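PDB 1W7C: lysyl oxidase from Pichia pastoris, which oxidatively deaminates primary amines, probably including peptidyl lysine side chains, to aldehydes with a copper ion and a topaquinone cofactor built from its own chain. Local coordinates for residues L56-L61 with R81-V86; V456-Y461 with S667-S672; H488-N493 with L652-N657. One frame throughout, in Å; residues are numbered along the deposited sequence. Where two conformers were deposited one is given.

Overall arrangement
Interactions 2 and 3 are neighbours in the copper amine oxidase enzyme domain, their centres about 9 Å apart, whereas interaction 1 belongs to the N2 domain, with its centre about 32 Å from each of the others. Interaction 3 carries the copper ion on three histidines. Interaction 2 flanks it: the side chain of Ala458 lies about 6 Å from the metal, and Val456 CG2 packs on Leu492 CD2 at 3.8 Å. Strands 642-654 and 670-678 follow each other in the chain, joining the two contacts. Both also touch the second subunit, while interaction 1 stays within one chain, its nearest atoms about 15 Å from interaction 3.

Interaction 1: L56-L61 with R81-V86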
ATOM      1  N   LEU A  56      32.038 -15.456 -20.834  1.00 18.33           N
ATOM      2  CA  LEU A  56      30.680 -15.505 -20.275  1.00 18.13           C
ATOM      3  C   LEU A  56      29.813 -14.329 -20.702  1.00 16.56           C
ATOM      4  O   LEU A  56      28.744 -14.521 -21.269  1.00 18.52           O
ATOM      5  CB  LEU A  56      30.690 -15.566 -18.736  1.00 22.16           C
ATOM      6  CG  LEU A  56      31.051 -16.858 -18.057  1.00 23.73           C
ATOM      7  CD1 LEU A  56      32.555 -17.015 -18.028  1.00 28.59           C
ATOM      8  CD2 LEU A  56      30.463 -16.861 -16.636  1.00 37.56           C
ATOM      9  N   TRP A  57      30.294 -13.127 -20.371  1.00 17.61           N
ATOM     10  CA  TRP A  57      29.496 -11.905 -20.439  1.00 17.05           C
ATOM     11  C   TRP A  57      30.260 -10.776 -21.125  1.00 16.10           C
ATOM     12  O   TRP A  57      31.489 -10.686 -21.005  1.00 17.54           O
ATOM     13  CB  TRP A  57      29.104 -11.464 -19.028  1.00 16.31           C
ATOM     14  CG  TRP A  57      28.192 -12.425 -18.355  1.00 15.81           C
ATOM     15  CD1 TRP A  57      27.166 -13.136 -18.929  1.00 17.76           C
ATOM     16  CD2 TRP A  57      28.248 -12.833 -16.990  1.00 18.50           C
ATOM     17  NE1 TRP A  57      26.573 -13.940 -17.988  1.00 18.36           N
ATOM     18  CE2 TRP A  57      27.209 -13.762 -16.788  1.00 18.05           C
ATOM     19  CE3 TRP A  57      29.066 -12.489 -15.897  1.00 20.54           C
ATOM     20  CZ2 TRP A  57      26.981 -14.383 -15.553  1.00 21.83           C
ATOM     21  CZ3 TRP A  57      28.836 -13.103 -14.666  1.00 20.92           C
ATOM     22  CH2 TRP A  57      27.800 -14.035 -14.504  1.00 22.53           C
ATOM     23  N   ILE A  58      29.521  -9.967 -21.878  1.00 16.96           N
ATOM     24  CA  ILE A  58      30.013  -8.757 -22.519  1.00 16.06           C
ATOM     25  C   ILE A  58      28.896  -7.722 -22.460  1.00 16.16           C
ATOM     26  O   ILE A  58      27.842  -7.935 -23.052  1.00 17.23           O
ATOM     27  CB  ILE A  58      30.382  -8.980 -24.005  1.00 19.01           C
ATOM     28  CG1 ILE A  58      31.451 -10.058 -24.162  1.00 19.38           C
ATOM     29  CG2 ILE A  58      30.841  -7.658 -24.599  1.00 19.70           C
ATOM     30  CD1 ILE A  58      31.740 -10.444 -25.611  1.00 20.14           C
ATOM     31  N   GLU A  59      29.120  -6.657 -21.691  1.00 16.24           N
ATOM     32  CA  GLU A  59      28.089  -5.648 -21.494  1.00 15.61           C
ATOM     33  C   GLU A  59      28.669  -4.249 -21.346  1.00 15.90           C
ATOM     34  O   GLU A  59      29.869  -4.070 -21.180  1.00 16.86           O
ATOM     35  CB  GLU A  59      27.218  -5.974 -20.282  1.00 15.42           C
ATOM     36  CG  GLU A  59      27.952  -5.849 -18.967  1.00 16.35           C
ATOM     37  CD  GLU A  59      27.043  -5.775 -17.748  1.00 19.85           C
ATOM     38  OE1 GLU A  59      25.802  -5.749 -17.895  1.00 19.24           O
ATOM     39  OE2 GLU A  59      27.622  -5.720 -16.641  1.00 18.06           O
ATOM     40  N   THR A  60      27.783  -3.249 -21.386  1.00 16.57           N
ATOM     41  CA  THR A  60      28.213  -1.873 -21.174  1.00 16.60           C
ATOM     42  C   THR A  60      28.789  -1.672 -19.784  1.00 16.05           C
ATOM     43  O   THR A  60      28.164  -2.061 -18.799  1.00 17.33           O
ATOM     44  CB  THR A  60      27.042  -0.950 -21.363  1.00 17.71           C
ATOM     45  OG1 THR A  60      26.585  -1.070 -22.717  1.00 17.21           O
ATOM     46  CG2 THR A  60      27.441   0.513 -21.148  1.00 18.11           C
ATOM     47  N   LEU A  61      29.978  -1.075 -19.711  1.00 17.30           N
ATOM     48  CA  LEU A  61      30.504  -0.545 -18.465  1.00 17.72           C
ATOM     49  C   LEU A  61      30.034   0.903 -18.410  1.00 16.30           C
ATOM     50  O   LEU A  61      30.531   1.745 -19.171  1.00 18.03           O
ATOM     51  CB  LEU A  61      32.032  -0.637 -18.443  1.00 18.16           C
ATOM     52  CG  LEU A  61      32.689  -0.100 -17.188  1.00 17.46           C
ATOM     53  CD1 LEU A  61      32.313  -0.907 -15.960  1.00 18.10           C
ATOM     54  CD2 LEU A  61      34.206  -0.108 -17.375  1.00 20.27           C
ATOM     55  N   ARG A  81      33.045   4.911 -24.316  1.00 17.94           N
ATOM     56  CA  ARG A  81      32.188   3.764 -24.519  1.00 20.29           C
ATOM     57  C   ARG A  81      33.065   2.543 -24.273  1.00 20.13           C
ATOM     58  O   ARG A  81      34.006   2.278 -25.028  1.00 20.90           O
ATOM     59  CB  ARG A  81      31.654   3.761 -25.958  1.00 18.94           C
ATOM     60  CG  ARG A  81      30.654   2.710 -26.226  1.00 19.29           C
ATOM     61  CD  ARG A  81      29.402   2.827 -25.419  1.00 18.95           C
ATOM     62  NE  ARG A  81      28.374   1.963 -25.979  1.00 17.88           N
ATOM     63  CZ  ARG A  81      27.190   1.715 -25.407  1.00 17.34           C
ATOM     64  NH1 ARG A  81      26.828   2.317 -24.277  1.00 17.85           N
ATOM     65  NH2 ARG A  81      26.332   0.907 -26.000  1.00 18.18           N
ATOM     66  N   ASN A  82      32.790   1.840 -23.182  1.00 19.05           N
ATOM     67  CA  ASN A  82      33.587   0.711 -22.737  1.00 18.48           C
ATOM     68  C   ASN A  82      32.676  -0.479 -22.485  1.00 17.78           C
ATOM     69  O   ASN A  82      31.498  -0.312 -22.117  1.00 18.20           O
ATOM     70  CB  ASN A  82      34.272   1.051 -21.418  1.00 18.54           C
ATOM     71  CG  ASN A  82      35.355   2.097 -21.559  1.00 18.79           C
ATOM     72  OD1 ASN A  82      36.209   2.016 -22.436  1.00 23.28           O
ATOM     73  ND2 ASN A  82      35.345   3.080 -20.664  1.00 21.22           N
ATOM     74  N   ALA A  83      33.250  -1.670 -22.625  1.00 17.88           N
ATOM     75  CA  ALA A  83      32.615  -2.911 -22.216  1.00 17.44           C
ATOM     76  C   ALA A  83      33.265  -3.495 -20.963  1.00 17.72           C
ATOM     77  O   ALA A  83      34.467  -3.485 -20.817  1.00 19.22           O
ATOM     78  CB  ALA A  83      32.700  -3.925 -23.352  1.00 18.29           C
ATOM     79  N   ARG A  84      32.421  -4.046 -20.110  1.00 16.57           N
ATOM     80  CA  ARG A  84      32.817  -5.010 -19.071  1.00 16.06           C
ATOM     81  C   ARG A  84      32.637  -6.390 -19.693  1.00 16.41           C
ATOM     82  O   ARG A  84      31.583  -6.695 -20.266  1.00 17.42           O
ATOM     83  CB  ARG A  84      31.890  -4.892 -17.873  1.00 16.19           C
ATOM     84  CG  ARG A  84      32.022  -6.035 -16.860  1.00 17.62           C
ATOM     85  CD  ARG A  84      31.005  -5.978 -15.770  1.00 18.33           C
ATOM     86  NE  ARG A  84      31.083  -7.107 -14.867  1.00 18.10           N
ATOM     87  CZ  ARG A  84      30.106  -7.960 -14.618  1.00 16.29           C
ATOM     88  NH1 ARG A  84      28.932  -7.876 -15.260  1.00 19.21           N
ATOM     89  NH2 ARG A  84      30.329  -8.950 -13.724  1.00 17.04           N
ATOM     90  N   THR A  85      33.671  -7.210 -19.590  1.00 16.79           N
ATOM     91  CA  THR A  85      33.586  -8.625 -19.991  1.00 17.49           C
ATOM     92  C   THR A  85      34.011  -9.495 -18.837  1.00 18.93           C
ATOM     93  O   THR A  85      34.773  -9.092 -17.970  1.00 18.45           O
ATOM     94  CB  THR A  85      34.481  -8.875 -21.230  0.70 20.03           C
ATOM     95  OG1 THR A  85      35.874  -8.767 -20.868  0.70 20.83           O
ATOM     96  CG2 THR A  85      34.252  -7.789 -22.316  0.70 21.61           C
ATOM     97  N   VAL A  86      33.440 -10.678 -18.773  1.00 18.17           N
ATOM     98  CA  VAL A  86      33.844 -11.667 -17.791  1.00 15.98           C
ATOM     99  C   VAL A  86      34.220 -12.908 -18.603  1.00 15.53           C
ATOM    100  O   VAL A  86      33.406 -13.424 -19.397  1.00 17.62           O
ATOM    101  CB  VAL A  86      32.736 -11.972 -16.761  1.00 17.28           C
ATOM    102  CG1 VAL A  86      33.238 -12.958 -15.725  1.00 20.70           C
ATOM    103  CG2 VAL A  86      32.214 -10.659 -16.118  1.00 20.43           C
TER
HETATM  104  O   HOH W   1      30.609   3.216 -21.572  1.00 18.08           O
HETATM  105  O   HOH W   2      33.017   3.178 -18.787  1.00 19.83           O
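Arg84 and Glu59 lie side by side and point the same way, joined at their ends by a salt bridge from Arg84 NH1 to Glu59 OE2 at 2.9 Å. The carboxylate oxygen sits at the edge of the guanidinium, close to its plane, but NH1 meets OE2 from above the carboxylate plane, the two groups being turned 57° apart. The glutamate is extended beyond CG and the arginine from CG to NE, and running alongside each other they bring OE2 to NH1. On the same face, Val86 CG2 touches the edge of the Trp57 ring, 3.6 Å from CE3, and also lies over one face of the Arg84 guanidinium, offset toward its rim. The other face carries Ile58 and Thr85, whose methyl CG2 is 4.0 Å from Ile58 CG1. Between these two layers the strands form an antiparallel ladder in the N2 domain of the copper amine oxidases. Glu59 and Arg84 make a hydrogen-bonded pair, with N to O distances of 2.8 Å both from Glu59 N to Arg84 O and from Arg84 N to Glu59 O. A classic beta bulge interrupts the ladder: Val86 O accepts from Leu56 N at 2.8 Å and from Trp57 N at 3.3 Å. At the opposite end, one water links Leu61 O to Asn82 N and a second links Leu61 O to Asn82 ND2. Farther out, Arg84 NE has a salt bridge to Glu99, which gives the guanidinium a second acidic partner, and Trp57 NE1 binds Glu388. The Arg81 side chain crosses that of Thr60 at about a right angle, one guanidinium face toward Thr60 OG1; NE pairs with Glu28, while NH1 and Thr60 OG1 both bond to Thr22 O. Helix 26-39 packs on Ile58, Ala83 and Thr85 through Val32.

Interaction 2: V456-Y461 with S667-S672; sequences VRAAGY and STAHAS
Arg457 lays its guanidinium flat over the His670 ring, the planes only 4° apart and the centres separated by 3.6 Å. His670 CD2 lies above the middle of the guanidinium, 3.4 Å from Arg457 CZ, while NH2 sits over the centre of the imidazole. The arginine starts with CG beside its backbone N (chi1 -61°) and runs extended to NE, which carries the guanidinium across to the imidazole on their shared face. At the guanidinium edge NH1 makes a weak bond to Ser667 O, 3.3 Å long, and a water connects the same two atoms; a further bond from NH1 goes to Phe666 O. These acceptors tie down one corner of a group already held flat by the ring, and a charge so close would probably discourage protonation of the imidazole. Arg457 and His670 are a non-hydrogen-bonded pair of an antiparallel ladder in the enzyme domain, between strands 452-458 and 670-678. Val456 and Ala671, the neighbouring hydrogen-bonded pair, exchange N-H...O bonds of 2.9 Å both from Val456 N to Ala671 O and from Ala671 N to Val456 O; on their face Val456 CG1 meets Ala671 CB. Ala669 turns its methyl toward the first strand, with CB 3.5 Å from Ala458 O. Its carbonyl oxygen accepts from Ala458 N at 3.0 Å and also faces Arg457 CA, a CA-H...O contact, where the ladder gives way to loop. Tyr408 of the second subunit makes a cation-pi contact with Arg457 and packs on Ser667, bringing the dimer partner against this end of the ladder.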
ATOM      1  N   VAL A 456       7.106  -3.915  -6.054  1.00 12.42           N
ATOM      2  CA  VAL A 456       7.266  -5.275  -6.519  1.00 13.27           C
ATOM      3  C   VAL A 456       6.120  -6.126  -5.987  1.00 11.95           C
ATOM      4  O   VAL A 456       5.632  -5.897  -4.875  1.00 13.56           O
ATOM      5  CB  VAL A 456       8.638  -5.866  -6.096  1.00 13.64           C
ATOM      6  CG1 VAL A 456       8.786  -5.957  -4.600  1.00 16.00           C
ATOM      7  CG2 VAL A 456       8.897  -7.208  -6.725  1.00 14.96           C
ATOM      8  N   ARG A 457       5.701  -7.098  -6.800  1.00 12.74           N
ATOM      9  CA  ARG A 457       4.787  -8.145  -6.359  1.00 12.99           C
ATOM     10  C   ARG A 457       5.382  -9.484  -6.785  1.00 13.78           C
ATOM     11  O   ARG A 457       6.013  -9.576  -7.834  1.00 14.21           O
ATOM     12  CB  ARG A 457       3.401  -7.970  -6.989  1.00 13.98           C
ATOM     13  CG  ARG A 457       2.741  -6.628  -6.612  1.00 14.17           C
ATOM     14  CD  ARG A 457       1.447  -6.429  -7.331  1.00 14.71           C
ATOM     15  NE  ARG A 457       0.767  -5.184  -6.977  1.00 15.17           N
ATOM     16  CZ  ARG A 457      -0.020  -5.028  -5.907  1.00 16.90           C
ATOM     17  NH1 ARG A 457      -0.265  -6.019  -5.083  1.00 15.68           N
ATOM     18  NH2 ARG A 457      -0.610  -3.853  -5.684  1.00 19.12           N
ATOM     19  N   ALA A 458       5.152 -10.527  -6.008  1.00 17.62           N
ATOM     20  CA  ALA A 458       5.656 -11.865  -6.340  1.00 20.66           C
ATOM     21  C   ALA A 458       4.486 -12.852  -6.569  1.00 23.98           C
ATOM     22  O   ALA A 458       3.393 -12.769  -5.940  1.00 21.24           O
ATOM     23  CB  ALA A 458       6.536 -12.364  -5.234  1.00 39.91           C
ATOM     24  N   ALA A 459       4.707 -13.812  -7.424  1.00 21.60           N
ATOM     25  CA  ALA A 459       3.728 -14.868  -7.665  1.00 22.14           C
ATOM     26  C   ALA A 459       4.580 -16.102  -8.056  1.00 21.90           C
ATOM     27  O   ALA A 459       5.837 -16.110  -7.979  1.00 23.26           O
ATOM     28  CB  ALA A 459       2.685 -14.493  -8.792  1.00 22.66           C
ATOM     29  N   GLY A 460       3.898 -17.122  -8.486  1.00 20.31           N
ATOM     30  CA  GLY A 460       4.524 -18.299  -9.023  1.00 17.57           C
ATOM     31  C   GLY A 460       4.451 -19.421  -8.005  1.00 15.46           C
ATOM     32  O   GLY A 460       3.606 -19.387  -7.110  1.00 17.26           O
ATOM     33  N   TYR A 461       5.268 -20.456  -8.236  1.00 15.91           N
ATOM     34  CA  TYR A 461       5.329 -21.610  -7.342  1.00 16.48           C
ATOM     35  C   TYR A 461       6.276 -21.343  -6.222  1.00 17.29           C
ATOM     36  O   TYR A 461       7.398 -20.896  -6.418  1.00 20.59           O
ATOM     37  CB  TYR A 461       5.807 -22.829  -8.107  1.00 16.57           C
ATOM     38  CG  TYR A 461       4.789 -23.487  -9.019  1.00 15.87           C
ATOM     39  CD1 TYR A 461       4.864 -23.370 -10.392  1.00 18.34           C
ATOM     40  CD2 TYR A 461       3.744 -24.214  -8.495  1.00 15.60           C
ATOM     41  CE1 TYR A 461       3.912 -23.966 -11.218  1.00 17.71           C
ATOM     42  CE2 TYR A 461       2.797 -24.814  -9.292  1.00 17.05           C
ATOM     43  CZ  TYR A 461       2.895 -24.697 -10.651  1.00 17.60           C
ATOM     44  OH  TYR A 461       1.965 -25.302 -11.465  1.00 18.21           O
ATOM     45  N   SER A 667      -1.579 -10.039  -5.348  1.00 14.14           N
ATOM     46  CA  SER A 667      -2.326  -9.011  -4.599  1.00 13.34           C
ATOM     47  C   SER A 667      -1.838  -8.856  -3.160  1.00 15.80           C
ATOM     48  O   SER A 667      -1.759  -7.724  -2.620  1.00 18.22           O
ATOM     49  CB  SER A 667      -3.780  -9.400  -4.594  1.00 16.87           C
ATOM     50  OG  SER A 667      -3.873 -10.725  -4.130  1.00 17.19           O
ATOM     51  N   THR A 668      -1.487  -9.957  -2.499  1.00 14.29           N
ATOM     52  CA  THR A 668      -1.054  -9.937  -1.116  1.00 14.97           C
ATOM     53  C   THR A 668       0.432 -10.156  -0.901  1.00 18.31           C
ATOM     54  O   THR A 668       0.866 -10.254   0.246  1.00 27.64           O
ATOM     55  CB  THR A 668      -1.857 -10.989  -0.332  1.00 18.56           C
ATOM     56  OG1 THR A 668      -1.863 -12.248  -1.022  1.00 17.43           O
ATOM     57  CG2 THR A 668      -3.328 -10.594  -0.207  1.00 21.27           C
ATOM     58  N   ALA A 669       1.198 -10.249  -1.977  1.00 18.02           N
ATOM     59  CA  ALA A 669       2.660 -10.361  -1.928  1.00 18.24           C
ATOM     60  C   ALA A 669       3.262  -9.113  -2.568  1.00 17.90           C
ATOM     61  O   ALA A 669       3.800  -9.180  -3.650  1.00 23.26           O
ATOM     62  CB  ALA A 669       3.123 -11.634  -2.664  1.00 20.74           C
ATOM     63  N   HIS A 670       3.126  -7.993  -1.875  1.00 21.80           N
ATOM     64  CA  HIS A 670       3.364  -6.648  -2.420  1.00 19.80           C
ATOM     65  C   HIS A 670       4.250  -5.849  -1.493  1.00 14.52           C
ATOM     66  O   HIS A 670       4.117  -5.925  -0.271  1.00 16.65           O
ATOM     67  CB  HIS A 670       2.043  -5.933  -2.445  1.00 26.79           C
ATOM     68  CG  HIS A 670       2.074  -4.538  -3.007  1.00 22.17           C
ATOM     69  ND1 HIS A 670       1.393  -3.504  -2.408  1.00 31.88           N
ATOM     70  CD2 HIS A 670       2.679  -4.001  -4.100  1.00 20.57           C
ATOM     71  CE1 HIS A 670       1.574  -2.393  -3.096  1.00 37.51           C
ATOM     72  NE2 HIS A 670       2.342  -2.665  -4.132  1.00 23.96           N
ATOM     73  N   ALA A 671       5.149  -5.089  -2.087  1.00 13.98           N
ATOM     74  CA  ALA A 671       5.999  -4.173  -1.337  1.00 12.52           C
ATOM     75  C   ALA A 671       6.219  -2.919  -2.182  1.00 13.28           C
ATOM     76  O   ALA A 671       6.271  -2.992  -3.412  1.00 13.42           O
ATOM     77  CB  ALA A 671       7.309  -4.830  -1.004  1.00 13.66           C
ATOM     78  N   SER A 672       6.315  -1.754  -1.520  1.00 12.87           N
ATOM     79  CA  SER A 672       6.438  -0.512  -2.315  1.00 12.12           C
ATOM     80  C   SER A 672       7.066   0.575  -1.444  1.00 13.66           C
ATOM     81  O   SER A 672       7.012   0.540  -0.205  1.00 12.83           O
ATOM     82  CB  SER A 672       5.088  -0.011  -2.828  1.00 13.57           C
ATOM     83  OG  SER A 672       4.254   0.417  -1.742  1.00 16.17           O
TER
HETATM   84  O   HOH W   3      -2.271  -4.919  -3.122  1.00 31.58           O

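Interaction 3: H488-N493 with L652-N657; sequences HDHVLN and LHHLPN. With CU (copper (II) ion), chain C.
His488 and His654 lie side by side, pointing the same way, with their rings inclined at 62° and their centroids 4.8 Å apart. His654 CB rests over the face of the His488 ring, offset toward the rim, a CH-pi contact. His490 meets His654 rim to rim, its ring plane turned 36° from that of its neighbour. The three rings converge on one copper ion, bound at 2.0 Å by His488 NE2, His490 NE2 and His654 ND1. His654 therefore uses the nitrogen nearer its backbone, the other two the farther one. A water at 2.2 Å from the copper lies in the plane of the His490 ring. Pro656 CG covers one face of the His654 ring and touches the edge of His488. Second-shell acceptors orient the rings from behind: Asp660 takes the bond from His654 NE2, and Ser486 O that from His488 ND1. On the other face of the ladder, His653 ND1 donates to Asp489 OD1 at 2.6 Å, the oxygen lying in the imidazole plane while the donor approaches from above the carboxylate. His653 NE2 is bonded to Asn550 O of the second subunit. The two strands between these faces run antiparallel, with His488 N to His654 O at 3.0 Å and His490 N to Leu652 O at 2.9 Å. A His-X-His pair on one strand with a third histidine on its antiparallel neighbour is the copper site of the copper/topaquinone amine oxidases, beside the cofactor formed from Tyr438.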
ATOM      1  N   HIS A 488      10.399 -18.296   4.266  1.00 15.56           N
ATOM      2  CA  HIS A 488      11.516 -17.611   3.632  1.00 15.77           C
ATOM      3  C   HIS A 488      11.301 -16.119   3.618  1.00 14.63           C
ATOM      4  O   HIS A 488      10.173 -15.630   3.718  1.00 15.61           O
ATOM      5  CB  HIS A 488      11.770 -18.141   2.222  1.00 16.77           C
ATOM      6  CG  HIS A 488      10.572 -18.025   1.327  1.00 16.17           C
ATOM      7  ND1 HIS A 488       9.499 -18.892   1.413  1.00 18.45           N
ATOM      8  CD2 HIS A 488      10.245 -17.126   0.351  1.00 17.84           C
ATOM      9  CE1 HIS A 488       8.573 -18.534   0.534  1.00 20.84           C
ATOM     10  NE2 HIS A 488       9.001 -17.472  -0.130  1.00 18.49           N
ATOM     11  N   ASP A 489      12.413 -15.390   3.525  1.00 13.68           N
ATOM     12  CA  ASP A 489      12.407 -13.969   3.286  1.00 14.08           C
ATOM     13  C   ASP A 489      12.763 -13.675   1.842  1.00 13.55           C
ATOM     14  O   ASP A 489      13.715 -14.236   1.304  1.00 15.03           O
ATOM     15  CB  ASP A 489      13.451 -13.257   4.155  1.00 14.42           C
ATOM     16  CG  ASP A 489      13.004 -13.033   5.575  1.00 14.31           C
ATOM     17  OD1 ASP A 489      11.776 -13.082   5.851  1.00 15.15           O
ATOM     18  OD2 ASP A 489      13.845 -12.815   6.459  1.00 14.85           O
ATOM     19  N   HIS A 490      11.983 -12.803   1.228  1.00 13.70           N
ATOM     20  CA  HIS A 490      12.349 -12.107  -0.002  1.00 13.70           C
ATOM     21  C   HIS A 490      12.850 -10.726   0.423  1.00 14.35           C
ATOM     22  O   HIS A 490      12.152 -10.047   1.175  1.00 15.52           O
ATOM     23  CB  HIS A 490      11.145 -11.889  -0.895  1.00 15.01           C
ATOM     24  CG  HIS A 490      10.499 -13.145  -1.378  1.00 16.88           C
ATOM     25  ND1 HIS A 490      10.883 -13.786  -2.533  1.00 19.23           N
ATOM     26  CD2 HIS A 490       9.411 -13.815  -0.913  1.00 19.04           C
ATOM     27  CE1 HIS A 490      10.086 -14.819  -2.741  1.00 19.91           C
ATOM     28  NE2 HIS A 490       9.189 -14.865  -1.762  1.00 20.25           N
ATOM     29  N   VAL A 491      14.011 -10.292  -0.063  1.00 12.64           N
ATOM     30  CA  VAL A 491      14.474  -8.929   0.173  1.00 13.05           C
ATOM     31  C   VAL A 491      15.092  -8.398  -1.112  1.00 13.35           C
ATOM     32  O   VAL A 491      15.825  -9.128  -1.800  1.00 13.72           O
ATOM     33  CB  VAL A 491      15.448  -8.768   1.365  1.00 13.83           C
ATOM     34  CG1 VAL A 491      15.469  -7.309   1.832  1.00 15.04           C
ATOM     35  CG2 VAL A 491      15.093  -9.689   2.514  1.00 15.20           C
ATOM     36  N   LEU A 492      14.773  -7.169  -1.465  1.00 12.17           N
ATOM     37  CA  LEU A 492      15.180  -6.525  -2.731  1.00 12.80           C
ATOM     38  C   LEU A 492      15.863  -5.211  -2.347  1.00 12.60           C
ATOM     39  O   LEU A 492      15.329  -4.478  -1.522  1.00 14.22           O
ATOM     40  CB  LEU A 492      13.975  -6.194  -3.642  1.00 15.79           C
ATOM     41  CG  LEU A 492      13.222  -7.334  -4.256  1.00 18.85           C
ATOM     42  CD1 LEU A 492      12.214  -7.899  -3.285  1.00 20.88           C
ATOM     43  CD2 LEU A 492      12.524  -6.884  -5.547  1.00 24.56           C
ATOM     44  N   ASN A 493      16.986  -4.897  -2.984  1.00 12.94           N
ATOM     45  CA  ASN A 493      17.728  -3.656  -2.768  1.00 12.22           C
ATOM     46  C   ASN A 493      17.603  -2.778  -3.998  1.00 12.05           C
ATOM     47  O   ASN A 493      17.837  -3.239  -5.113  1.00 13.24           O
ATOM     48  CB  ASN A 493      19.206  -3.946  -2.511  1.00 12.28           C
ATOM     49  CG  ASN A 493      19.976  -2.733  -2.102  1.00 13.91           C
ATOM     50  OD1 ASN A 493      20.865  -2.286  -2.832  1.00 13.65           O
ATOM     51  ND2 ASN A 493      19.695  -2.203  -0.895  1.00 13.86           N
ATOM     52  N   LEU A 652       9.483  -9.228   2.016  1.00 13.10           N
ATOM     53  CA  LEU A 652       8.329 -10.012   2.450  1.00 13.09           C
ATOM     54  C   LEU A 652       8.829 -11.167   3.298  1.00 12.66           C
ATOM     55  O   LEU A 652       9.734 -11.899   2.873  1.00 14.88           O
ATOM     56  CB  LEU A 652       7.605 -10.609   1.239  0.60 23.35           C
ATOM     57  CG  LEU A 652       7.157  -9.651   0.123  0.60 19.65           C
ATOM     58  CD1 LEU A 652       6.813 -10.383  -1.180  0.60 36.71           C
ATOM     59  CD2 LEU A 652       5.939  -8.790   0.509  0.60 23.99           C
ATOM     60  N   HIS A 653       8.226 -11.361   4.454  1.00 13.66           N
ATOM     61  CA  HIS A 653       8.379 -12.599   5.204  1.00 13.20           C
ATOM     62  C   HIS A 653       7.267 -13.540   4.762  1.00 14.68           C
ATOM     63  O   HIS A 653       6.098 -13.353   5.122  1.00 18.49           O
ATOM     64  CB  HIS A 653       8.232 -12.359   6.698  1.00 13.90           C
ATOM     65  CG  HIS A 653       9.104 -11.276   7.249  1.00 13.98           C
ATOM     66  ND1 HIS A 653      10.458 -11.204   7.002  1.00 14.82           N
ATOM     67  CD2 HIS A 653       8.796 -10.199   8.004  1.00 14.16           C
ATOM     68  CE1 HIS A 653      10.945 -10.144   7.624  1.00 15.03           C
ATOM     69  NE2 HIS A 653       9.952  -9.501   8.216  1.00 14.51           N
ATOM     70  N   HIS A 654       7.604 -14.538   3.972  1.00 14.60           N
ATOM     71  CA  HIS A 654       6.614 -15.383   3.305  1.00 14.25           C
ATOM     72  C   HIS A 654       6.527 -16.716   4.030  1.00 14.78           C
ATOM     73  O   HIS A 654       7.469 -17.487   4.062  1.00 15.43           O
ATOM     74  CB  HIS A 654       6.994 -15.575   1.855  1.00 14.95           C
ATOM     75  CG  HIS A 654       5.905 -16.111   1.001  1.00 16.57           C
ATOM     76  ND1 HIS A 654       6.100 -16.399  -0.333  1.00 17.07           N
ATOM     77  CD2 HIS A 654       4.579 -16.295   1.229  1.00 18.10           C
ATOM     78  CE1 HIS A 654       4.959 -16.811  -0.871  1.00 16.41           C
ATOM     79  NE2 HIS A 654       4.021 -16.760   0.060  1.00 18.65           N
ATOM     80  N   LEU A 655       5.342 -16.966   4.591  1.00 15.73           N
ATOM     81  CA  LEU A 655       4.981 -18.207   5.275  1.00 16.93           C
ATOM     82  C   LEU A 655       3.792 -18.770   4.475  1.00 14.61           C
ATOM     83  O   LEU A 655       2.609 -18.463   4.761  1.00 16.25           O
ATOM     84  CB  LEU A 655       4.573 -17.920   6.718  1.00 16.89           C
ATOM     85  CG  LEU A 655       4.264 -19.191   7.519  1.00 17.95           C
ATOM     86  CD1 LEU A 655       5.527 -20.013   7.773  1.00 18.34           C
ATOM     87  CD2 LEU A 655       3.558 -18.891   8.844  1.00 19.68           C
ATOM     88  N   PRO A 656       4.065 -19.534   3.433  1.00 14.09           N
ATOM     89  CA  PRO A 656       2.996 -19.973   2.548  1.00 14.55           C
ATOM     90  C   PRO A 656       1.919 -20.788   3.260  1.00 15.74           C
ATOM     91  O   PRO A 656       2.180 -21.565   4.140  1.00 16.89           O
ATOM     92  CB  PRO A 656       3.722 -20.797   1.502  1.00 15.08           C
ATOM     93  CG  PRO A 656       5.088 -20.154   1.437  1.00 16.19           C
ATOM     94  CD  PRO A 656       5.384 -19.881   2.872  1.00 15.15           C
ATOM     95  N   ASN A 657       0.692 -20.572   2.817  1.00 15.60           N
ATOM     96  CA  ASN A 657      -0.475 -21.272   3.326  1.00 15.09           C
ATOM     97  C   ASN A 657      -1.299 -21.797   2.148  1.00 14.44           C
ATOM     98  O   ASN A 657      -0.824 -21.832   1.007  1.00 14.78           O
ATOM     99  CB  ASN A 657      -1.260 -20.363   4.302  1.00 14.24           C
ATOM    100  CG  ASN A 657      -2.012 -19.244   3.629  1.00 14.99           C
ATOM    101  OD1 ASN A 657      -3.175 -19.404   3.235  1.00 15.38           O
ATOM    102  ND2 ASN A 657      -1.336 -18.086   3.428  1.00 16.96           N
TER
HETATM  103 CU    CU C 801       7.852 -16.315  -1.334  1.00 20.69          CU
HETATM  104  O   HOH W   4       7.842 -17.666  -3.078  1.00 33.71           O